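Side-chain contact in catechol O-methyltransferase (Mycobacterium tuberculosis, PDB 6JCL), which transfers a methyl group from S-adenosylmethionine to catechol-like compounds with the help of a divalent metal cation: residues 190-193 against 197-200. Sequence-based numbering, arbitrary orientation.
Sequences QMMG and GLDA
Met192 packs on Leu198 and Ala200 in a buried, apolar helix-to-strand contact, where the chain leaves helix 180-194 and turns into strand 198-206. Met192 lies in the last turn of the helix and meets the first residues of the strand. Its CG is 4.2 Å from CD1 of Leu198, and its CB is 4.3 Å from CB of Ala200. Leu198 and Ala200, two apart on the strand, both point their CB toward the helix, while Asp199 between them points away. In Leu198, chi1 of -66° sets CG beside the backbone N and anti to the carbonyl carbon. CD1 then comes 4.1 Å from CA of Met192. CB of Leu198 lies 4.0 Å from O of Met192.

A water also joins the two backbones. It hydrogen-bonds O of Met192 at 2.6 Å and O of Leu198 at 2.7 Å. Two carbonyls that could not bond to each other directly are thus linked near the helix end.

Strand 198-206 is an outermost strand, within this chain, of the seven-stranded sheet of the class I methyltransferase fold, with order 3-2-1-4-5-7-6. A short turn joins helix 180-194 to this strand, which pairs antiparallel with strand 212-219. Met192 also packs on Ala215 and Ala217 of that neighbour and on Val164 of strand 160-165, while Leu198 packs on Ile149 and Ile153 of helix 145-155. The metal ligands Asp165 and Asn166 are about 11 Å from Met192, side chain to side chain. Asp199, pointing away from the helix, forms a salt bridge through OD1 with Lys50 of the second subunit, which also hydrogen-bonds O of Ala200 and places this strand at the dimer interface.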
# COMPACT_ATOMS: atom_id res chain seq x y z
N GLN A 190 6.20 14.34 10.56
CA GLN A 190 7.12 14.43 11.68
C GLN A 190 6.49 13.87 12.95
O GLN A 190 7.14 13.15 13.73
CB GLN A 190 7.56 15.87 11.86
CG GLN A 190 8.48 16.30 10.72
CD GLN A 190 8.91 17.75 10.82
OE1 GLN A 190 8.12 18.63 11.14
NE2 GLN A 190 10.20 18.01 10.56
N MET A 191 5.19 14.13 13.16
CA MET A 191 4.52 13.61 14.34
C MET A 191 4.45 12.09 14.29
O MET A 191 4.71 11.42 15.31
CB MET A 191 3.12 14.21 14.45
CG MET A 191 2.28 13.65 15.60
SD MET A 191 1.23 12.29 15.04
CE MET A 191 0.05 12.25 16.40
N MET A 192 4.16 11.52 13.12
CA MET A 192 4.04 10.07 13.02
C MET A 192 5.39 9.40 13.25
O MET A 192 5.47 8.35 13.91
CB MET A 192 3.45 9.66 11.66
CG MET A 192 2.01 10.14 11.45
SD MET A 192 1.34 9.76 9.83
CE MET A 192 0.94 8.04 10.06
N GLY A 193 6.47 10.00 12.75
CA GLY A 193 7.78 9.42 12.95
C GLY A 193 8.18 9.43 14.41
O GLY A 193 8.86 8.51 14.88
N GLY A 197 3.93 5.15 19.70
CA GLY A 197 2.87 4.20 19.47
C GLY A 197 2.60 3.88 18.02
O GLY A 197 1.68 3.11 17.73
N LEU A 198 3.39 4.44 17.10
CA LEU A 198 3.16 4.25 15.68
C LEU A 198 4.42 3.74 15.01
O LEU A 198 5.53 4.14 15.36
CB LEU A 198 2.74 5.57 15.00
CG LEU A 198 1.40 6.20 15.39
CD1 LEU A 198 1.26 7.54 14.68
CD2 LEU A 198 0.25 5.25 15.02
N ASP A 199 4.25 2.86 14.02
CA ASP A 199 5.33 2.49 13.12
C ASP A 199 4.85 2.84 11.72
O ASP A 199 3.81 2.33 11.29
CB ASP A 199 5.68 1.01 13.24
CG ASP A 199 7.13 0.74 12.94
OD1 ASP A 199 7.91 1.72 12.85
OD2 ASP A 199 7.50 -0.45 12.82
N ALA A 200 5.58 3.70 11.01
CA ALA A 200 5.01 4.36 9.84
C ALA A 200 5.95 4.34 8.66
O ALA A 200 7.18 4.26 8.81
CB ALA A 200 4.67 5.83 10.17
O HOH W 1 6.85 6.44 15.03